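Local coordinates for glutathione synthetase-like effector 30 (Gpa-GSS30-apo) (Globodera pallida, PDB 5OET), which belongs to the eukaryotic glutathione synthetase family and probably acts as an effector of a plant-parasitic nematode, born from a housekeeping ATP-dependent ligase gene, at residues L233-A236 with W237-F240; R280-T283 with I284-L288; L291-P295 with N296-L300. All blocks are in the same frame, centred on the assembly; numbering follows the deposited sequence.

Contact 1. Residues L233-A236 with W237-F240; sequences LYQA and WLEF
The carbonyl oxygen of L233 accepts the amide of W237, with N and O 2.8 Å apart. The same four-residue step recurs in L238 N to Y234 O at 3.0 Å, E239 N to Q235 O at 3.0 Å and F240 N to A236 O at 3.1 Å, so each residue of 233-236 is tied to its counterpart one helical turn on. This i to i+4 spacing also puts Y234 next to L238 and Q235 next to E239. Y234 has CG anti to its own nitrogen (chi1 -179°), and the ring meets L238: CG of L238 lies over one face, displaced toward the rim, while its CD1 comes to 3.6 Å from CE2 of Y234. Beside this apolar pair, a bend at chi2 folds E239 back over the carbonyl of Q235, with OE2 of E239 2.8 Å from O of Q235; the carboxylate plane stands 30° from the amide plane of Q235. W237 ends in a different bond, its NE1 donating to the backbone oxygen of A245 beyond the helix. Burial follows another side of the same turns: L233 and A236 pack on V310 and M162, from strands of two different sheets, and A236 also meets L482. These are the last two turns of helix 225-240, which leads into strand 246-251, with L233 and A236 turned to the sheets and L238 and E239 exposed, a common way for a helix to pack in alpha/beta folds such as the glutathione synthetase family.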
loop_
_atom_site.group_PDB
_atom_site.type_symbol
_atom_site.label_atom_id
_atom_site.label_comp_id
_atom_site.label_asym_id
_atom_site.label_seq_id
_atom_site.Cartn_x
_atom_site.Cartn_y
_atom_site.Cartn_z
ATOM N N LEU A 233 3.625 -16.964 14.372
ATOM C CA LEU A 233 2.236 -17.032 14.863
ATOM C C LEU A 233 1.514 -18.321 14.447
ATOM O O LEU A 233 0.828 -18.932 15.263
ATOM C CB LEU A 233 1.415 -15.820 14.390
ATOM C CG LEU A 233 1.657 -14.483 15.115
ATOM C CD1 LEU A 233 1.081 -13.340 14.288
ATOM C CD2 LEU A 233 1.059 -14.490 16.523
ATOM N N TYR A 234 1.658 -18.711 13.180
ATOM C CA TYR A 234 1.132 -19.986 12.692
ATOM C C TYR A 234 1.665 -21.181 13.497
ATOM O O TYR A 234 0.895 -22.060 13.874
ATOM C CB TYR A 234 1.481 -20.172 11.220
ATOM C CG TYR A 234 0.957 -21.462 10.606
ATOM C CD1 TYR A 234 -0.384 -21.635 10.392
ATOM C CD2 TYR A 234 1.812 -22.489 10.218
ATOM C CE1 TYR A 234 -0.882 -22.787 9.789
ATOM C CE2 TYR A 234 1.318 -23.656 9.663
ATOM C CZ TYR A 234 -0.030 -23.794 9.452
ATOM O OH TYR A 234 -0.498 -24.935 8.887
ATOM N N GLN A 235 2.974 -21.214 13.750
ATOM C CA GLN A 235 3.561 -22.275 14.560
ATOM C C GLN A 235 3.062 -22.218 16.004
ATOM O O GLN A 235 2.883 -23.254 16.599
ATOM C CB GLN A 235 5.093 -22.237 14.551
ATOM C CG GLN A 235 5.734 -22.542 13.215
ATOM C CD GLN A 235 5.511 -23.961 12.769
ATOM O OE1 GLN A 235 5.689 -24.904 13.532
ATOM N NE2 GLN A 235 5.110 -24.124 11.524
ATOM N N ALA A 236 2.838 -21.028 16.558
ATOM C CA ALA A 236 2.243 -20.907 17.898
ATOM C C ALA A 236 0.808 -21.447 17.948
ATOM O O ALA A 236 0.436 -22.192 18.866
ATOM C CB ALA A 236 2.286 -19.471 18.391
ATOM N N TRP A 237 0.010 -21.071 16.958
ATOM C CA TRP A 237 -1.344 -21.577 16.822
ATOM C C TRP A 237 -1.339 -23.103 16.785
ATOM O O TRP A 237 -2.088 -23.738 17.513
ATOM C CB TRP A 237 -1.962 -21.017 15.549
ATOM C CG TRP A 237 -3.378 -21.350 15.368
ATOM C CD1 TRP A 237 -4.445 -20.762 15.977
ATOM C CD2 TRP A 237 -3.907 -22.352 14.502
ATOM N NE1 TRP A 237 -5.608 -21.338 15.538
ATOM C CE2 TRP A 237 -5.303 -22.313 14.626
ATOM C CE3 TRP A 237 -3.332 -23.278 13.626
ATOM C CZ2 TRP A 237 -6.131 -23.169 13.915
ATOM C CZ3 TRP A 237 -4.152 -24.116 12.918
ATOM C CH2 TRP A 237 -5.538 -24.061 13.065
ATOM N N LEU A 238 -0.468 -23.689 15.965
ATOM C CA LEU A 238 -0.322 -25.144 15.925
ATOM C C LEU A 238 0.079 -25.772 17.264
ATOM O O LEU A 238 -0.452 -26.820 17.616
ATOM C CB LEU A 238 0.682 -25.569 14.858
ATOM C CG LEU A 238 0.315 -25.401 13.387
ATOM C CD1 LEU A 238 1.510 -25.812 12.528
ATOM C CD2 LEU A 238 -0.908 -26.235 13.037
ATOM N N GLU A 239 1.003 -25.155 18.006
ATOM C CA GLU A 239 1.385 -25.693 19.322
ATOM C C GLU A 239 0.230 -25.670 20.333
ATOM O O GLU A 239 0.208 -26.465 21.251
ATOM C CB GLU A 239 2.580 -24.965 19.947
ATOM C CG GLU A 239 3.857 -24.790 19.114
ATOM C CD GLU A 239 4.179 -25.900 18.093
ATOM O OE1 GLU A 239 4.278 -27.105 18.474
ATOM O OE2 GLU A 239 4.367 -25.554 16.889
ATOM N N PHE A 240 -0.707 -24.745 20.178
ATOM C CA PHE A 240 -1.910 -24.713 21.017
ATOM C C PHE A 240 -2.874 -25.870 20.677
ATOM O O PHE A 240 -3.511 -26.429 21.565
ATOM C CB PHE A 240 -2.620 -23.364 20.893
ATOM C CG PHE A 240 -3.678 -23.145 21.924
ATOM C CD1 PHE A 240 -3.342 -22.728 23.198
ATOM C CD2 PHE A 240 -5.020 -23.368 21.620
ATOM C CE1 PHE A 240 -4.330 -22.548 24.154
ATOM C CE2 PHE A 240 -6.011 -23.177 22.580
ATOM C CZ PHE A 240 -5.669 -22.768 23.843
#

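Contact 2. Residues R280-T283 with I284-L288; sequences RFIT and ITEGL
At T283 the extended backbone of the strand gives way to helical angles at I284, T285 and E286, and G287 N donates to T283 O at 3.1 Å. The side chains of T283 and E286 then bind each other's backbones in a reciprocal pair. T283 OG1 accepts the amide of E286 at 3.2 Å over a nearly straight N-H (169°); the hydroxyl is placed for this by a chi1 of 67°, which sets it between the backbone nitrogen and the carbonyl carbon, from where it meets E286 N. In return, E286 reaches back with an extended chain beyond CG, crossing the threonine side chain at about a right angle, and its OE1 receives T283 N at 2.7 Å. That amide arrives on the anti side of the carboxylate, 27° out of its plane. Two residues three apart, each binding the other's backbone N-H by a side-chain oxygen, meet the definition of a capping box, here joining the end of a strand to a helical turn. I282 runs alongside the E286 side chain in the opposite direction, its CG1 3.5 Å from E286 OE1, and makes its apolar contact through CD1, which rests 3.9 Å from G287 CA. E286 also has a long, weak ion pair with R290. Around the turn, strand 279-283 runs parallel to strand 246-251, F281 stacks on F249 and touches helix 259-270, where R263 adds a cation-pi contact, R280 forms a salt bridge with E49 of the second subunit, and I284 and L288 touch helix 325-331.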
loop_
_atom_site.group_PDB
_atom_site.type_symbol
_atom_site.label_atom_id
_atom_site.label_comp_id
_atom_site.label_asym_id
_atom_site.label_seq_id
_atom_site.Cartn_x
_atom_site.Cartn_y
_atom_site.Cartn_z
ATOM N N ARG A 280 -8.595 -12.056 15.396
ATOM C CA ARG A 280 -9.618 -11.167 15.894
ATOM C C ARG A 280 -8.992 -9.912 16.465
ATOM O O ARG A 280 -8.183 -9.987 17.365
ATOM C CB ARG A 280 -10.475 -11.905 16.918
ATOM C CG ARG A 280 -11.143 -13.134 16.343
ATOM C CD ARG A 280 -12.278 -12.789 15.370
ATOM N NE ARG A 280 -13.552 -13.284 15.917
ATOM C CZ ARG A 280 -14.509 -12.555 16.493
ATOM N NH1 ARG A 280 -14.439 -11.234 16.602
ATOM N NH2 ARG A 280 -15.571 -13.170 16.974
ATOM N N PHE A 281 -9.349 -8.762 15.908
ATOM C CA PHE A 281 -8.777 -7.470 16.305
ATOM C C PHE A 281 -9.660 -6.796 17.329
ATOM O O PHE A 281 -10.786 -6.426 17.012
ATOM C CB PHE A 281 -8.586 -6.558 15.106
ATOM C CG PHE A 281 -7.367 -6.884 14.331
ATOM C CD1 PHE A 281 -7.258 -8.111 13.681
ATOM C CD2 PHE A 281 -6.298 -6.000 14.283
ATOM C CE1 PHE A 281 -6.125 -8.438 12.981
ATOM C CE2 PHE A 281 -5.159 -6.321 13.576
ATOM C CZ PHE A 281 -5.073 -7.544 12.921
ATOM N N ILE A 282 -9.121 -6.634 18.537
ATOM C CA ILE A 282 -9.849 -6.079 19.673
ATOM C C ILE A 282 -8.972 -4.995 20.329
ATOM O O ILE A 282 -7.751 -5.159 20.383
ATOM C CB ILE A 282 -10.252 -7.244 20.647
ATOM C CG1 ILE A 282 -11.483 -6.889 21.450
ATOM C CG2 ILE A 282 -9.126 -7.646 21.606
ATOM C CD1 ILE A 282 -11.883 -7.974 22.428
ATOM N N THR A 283 -9.553 -3.888 20.794
ATOM C CA THR A 283 -8.794 -2.985 21.650
ATOM C C THR A 283 -8.824 -3.517 23.054
ATOM O O THR A 283 -9.655 -4.354 23.391
ATOM C CB THR A 283 -9.314 -1.546 21.734
ATOM O OG1 THR A 283 -10.581 -1.518 22.382
ATOM C CG2 THR A 283 -9.420 -0.930 20.391
ATOM N N ILE A 284 -7.917 -2.998 23.874
ATOM C CA ILE A 284 -7.840 -3.368 25.275
ATOM C C ILE A 284 -9.031 -2.852 26.091
ATOM O O ILE A 284 -9.411 -3.505 27.054
ATOM C CB ILE A 284 -6.479 -2.954 25.889
ATOM C CG1 ILE A 284 -6.197 -3.778 27.155
ATOM C CG2 ILE A 284 -6.416 -1.457 26.163
ATOM C CD1 ILE A 284 -4.826 -3.559 27.713
ATOM N N THR A 285 -9.623 -1.718 25.711
ATOM C CA THR A 285 -10.892 -1.256 26.345
ATOM C C THR A 285 -12.059 -2.221 26.134
ATOM O O THR A 285 -12.796 -2.526 27.073
ATOM C CB THR A 285 -11.343 0.128 25.826
ATOM O OG1 THR A 285 -10.283 1.060 26.019
ATOM C CG2 THR A 285 -12.563 0.645 26.588
ATOM N N GLU A 286 -12.231 -2.666 24.893
ATOM C CA GLU A 286 -13.285 -3.619 24.518
ATOM C C GLU A 286 -13.063 -4.974 25.195
ATOM O O GLU A 286 -14.019 -5.647 25.599
ATOM C CB GLU A 286 -13.236 -3.904 23.012
ATOM C CG GLU A 286 -13.610 -2.772 22.066
ATOM C CD GLU A 286 -13.270 -3.070 20.601
ATOM O OE1 GLU A 286 -12.252 -3.727 20.298
ATOM O OE2 GLU A 286 -14.068 -2.651 19.727
ATOM N N GLY A 287 -11.795 -5.358 25.319
ATOM C CA GLY A 287 -11.420 -6.581 26.021
ATOM C C GLY A 287 -11.900 -6.756 27.470
ATOM O O GLY A 287 -11.920 -7.886 27.978
ATOM N N LEU A 288 -12.264 -5.662 28.144
ATOM C CA LEU A 288 -12.810 -5.746 29.504
ATOM C C LEU A 288 -14.202 -6.399 29.551
ATOM O O LEU A 288 -14.552 -7.051 30.542
ATOM C CB LEU A 288 -12.837 -4.366 30.164
ATOM C CG LEU A 288 -11.464 -3.706 30.343
ATOM C CD1 LEU A 288 -11.627 -2.210 30.610
ATOM C CD2 LEU A 288 -10.655 -4.370 31.448
#

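Contact 3. Residues L291-P295 with N296-L300; sequences LKRDP and NNFSL
With CG of D294 anti to its backbone nitrogen (chi1 -152°) and CG of N296 placed beside its own nitrogen, the carboxylate and amide of these residues come together at the tip of a tight loop. D294 OD1 takes the backbone N of N296 at 3.1 Å through its anti lone pair, the bond that defines an Asx turn. The same oxygen has a second, weak donor in N296 ND2 at 3.4 Å, with the two flat groups turned 52° to each other. Next along the loop, D294 N donates to S299 O at 2.8 Å in a nearly linear bond (174°), and F298 N reaches D294 O only weakly. The ring of F298 has P295 O over one face, while NE of R293 approaches the edge, 4.3 Å from CD1 of F298. R157 adds a cation-pi contact to this ring, and R293 itself is anchored through NH1 to the carbonyl of H332. N297 ND2 gives a weak bond to S299 OG. Nearer the open end, L300 CD1 lies 3.7 Å from K292 O and 4.3 Å from L291 CB, and K292 sends its amine to a salt bridge with D304. R293 and L300 form a non-hydrogen-bonded antiparallel pair, so the whole joins strands 291-293 and 300-302 as a beta-hairpin whose loop includes an Asx turn at D294, with F298 at positive phi where the chain comes back.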
loop_
_atom_site.group_PDB
_atom_site.type_symbol
_atom_site.label_atom_id
_atom_site.label_comp_id
_atom_site.label_asym_id
_atom_site.label_seq_id
_atom_site.Cartn_x
_atom_site.Cartn_y
_atom_site.Cartn_z
ATOM N N LEU A 291 -13.505 -10.367 26.950
ATOM C CA LEU A 291 -12.570 -11.428 27.345
ATOM C C LEU A 291 -12.842 -11.812 28.790
ATOM O O LEU A 291 -12.900 -10.958 29.666
ATOM C CB LEU A 291 -11.113 -10.983 27.222
ATOM C CG LEU A 291 -10.582 -10.579 25.847
ATOM C CD1 LEU A 291 -9.202 -9.953 25.913
ATOM C CD2 LEU A 291 -10.516 -11.774 24.926
ATOM N N LYS A 292 -13.064 -13.096 29.024
ATOM C CA LYS A 292 -13.028 -13.663 30.368
ATOM C C LYS A 292 -12.169 -14.910 30.304
ATOM O O LYS A 292 -11.742 -15.340 29.220
ATOM C CB LYS A 292 -14.426 -13.923 30.972
ATOM C CG LYS A 292 -15.542 -14.358 30.023
ATOM C CD LYS A 292 -15.430 -15.826 29.620
ATOM C CE LYS A 292 -16.580 -16.286 28.728
ATOM N NZ LYS A 292 -17.866 -16.516 29.428
ATOM N N ARG A 293 -11.847 -15.435 31.473
ATOM C CA ARG A 293 -11.066 -16.641 31.582
ATOM C C ARG A 293 -12.019 -17.735 32.019
ATOM O O ARG A 293 -12.903 -17.483 32.823
ATOM C CB ARG A 293 -9.957 -16.433 32.610
ATOM C CG ARG A 293 -8.922 -17.544 32.647
ATOM C CD ARG A 293 -7.718 -17.135 33.486
ATOM N NE ARG A 293 -8.138 -16.634 34.803
ATOM C CZ ARG A 293 -7.341 -16.076 35.708
ATOM N NH1 ARG A 293 -6.031 -15.951 35.513
ATOM N NH2 ARG A 293 -7.867 -15.642 36.835
ATOM N N ASP A 294 -11.854 -18.939 31.483
ATOM C CA ASP A 294 -12.637 -20.080 31.949
ATOM C C ASP A 294 -12.218 -20.438 33.374
ATOM O O ASP A 294 -11.031 -20.523 33.648
ATOM C CB ASP A 294 -12.469 -21.308 31.044
ATOM C CG ASP A 294 -13.703 -22.231 31.067
ATOM O OD1 ASP A 294 -13.860 -23.004 32.057
ATOM O OD2 ASP A 294 -14.515 -22.169 30.089
ATOM N N PRO A 295 -13.182 -20.665 34.282
ATOM C CA PRO A 295 -12.794 -21.069 35.642
ATOM C C PRO A 295 -12.257 -22.515 35.809
ATOM O O PRO A 295 -11.730 -22.842 36.871
ATOM C CB PRO A 295 -14.097 -20.902 36.447
ATOM C CG PRO A 295 -15.140 -20.400 35.501
ATOM C CD PRO A 295 -14.646 -20.682 34.121
ATOM N N ASN A 296 -12.407 -23.357 34.785
ATOM C CA ASN A 296 -12.021 -24.776 34.834
ATOM C C ASN A 296 -10.786 -25.072 34.012
ATOM O O ASN A 296 -9.865 -25.683 34.519
ATOM C CB ASN A 296 -13.164 -25.639 34.300
ATOM C CG ASN A 296 -14.432 -25.455 35.074
ATOM O OD1 ASN A 296 -14.528 -25.855 36.232
ATOM N ND2 ASN A 296 -15.412 -24.844 34.441
ATOM N N ASN A 297 -10.814 -24.671 32.737
ATOM C CA ASN A 297 -9.675 -24.740 31.814
ATOM C C ASN A 297 -8.572 -23.740 32.136
ATOM O O ASN A 297 -7.410 -23.991 31.825
ATOM C CB ASN A 297 -10.110 -24.305 30.411
ATOM C CG ASN A 297 -10.933 -25.319 29.701
ATOM O OD1 ASN A 297 -11.506 -26.237 30.302
ATOM N ND2 ASN A 297 -11.033 -25.145 28.391
ATOM N N PHE A 298 -8.966 -22.571 32.653
ATOM C CA PHE A 298 -8.152 -21.363 32.644
ATOM C C PHE A 298 -7.801 -20.901 31.240
ATOM O O PHE A 298 -6.806 -20.194 31.045
ATOM C CB PHE A 298 -6.907 -21.505 33.514
ATOM C CG PHE A 298 -7.220 -21.813 34.932
ATOM C CD1 PHE A 298 -7.864 -20.865 35.736
ATOM C CD2 PHE A 298 -6.920 -23.053 35.473
ATOM C CE1 PHE A 298 -8.179 -21.145 37.058
ATOM C CE2 PHE A 298 -7.207 -23.329 36.801
ATOM C CZ PHE A 298 -7.851 -22.379 37.589
ATOM N N SER A 299 -8.649 -21.227 30.269
ATOM C CA SER A 299 -8.425 -20.791 28.902
ATOM C C SER A 299 -9.098 -19.444 28.723
ATOM O O SER A 299 -10.070 -19.136 29.394
ATOM C CB SER A 299 -8.885 -21.839 27.878
ATOM O OG SER A 299 -10.276 -21.954 27.818
ATOM N N LEU A 300 -8.530 -18.630 27.838
ATOM C CA LEU A 300 -9.013 -17.290 27.569
ATOM C C LEU A 300 -10.052 -17.396 26.476
ATOM O O LEU A 300 -9.772 -17.971 25.416
ATOM C CB LEU A 300 -7.855 -16.395 27.118
ATOM C CG LEU A 300 -8.125 -14.904 26.901
ATOM C CD1 LEU A 300 -8.340 -14.180 28.215
ATOM C CD2 LEU A 300 -6.945 -14.299 26.144
#

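Taken together, the three cases show one chain solving three local problems. Contact 1 extends a helix, contact 2 starts one at the end of a strand, and contact 3 reverses a strand. Contacts 2 and 3 adjoin in sequence, joined through helix 287-290, and both have strands in the mixed sheet that helix 225-240 also packs on. Contact 1 rests on main-chain bonds, with one Y234-L238 apolar pair and the carboxylate of E239 folded over a carbonyl; contacts 2 and 3 recruit carboxylates to bind backbone amides. All are partly buried, but contact 3 lies farthest out, its centre about 31 Å from that of the chain, and holds the most exposed residues. Only contact 2 touches the second subunit.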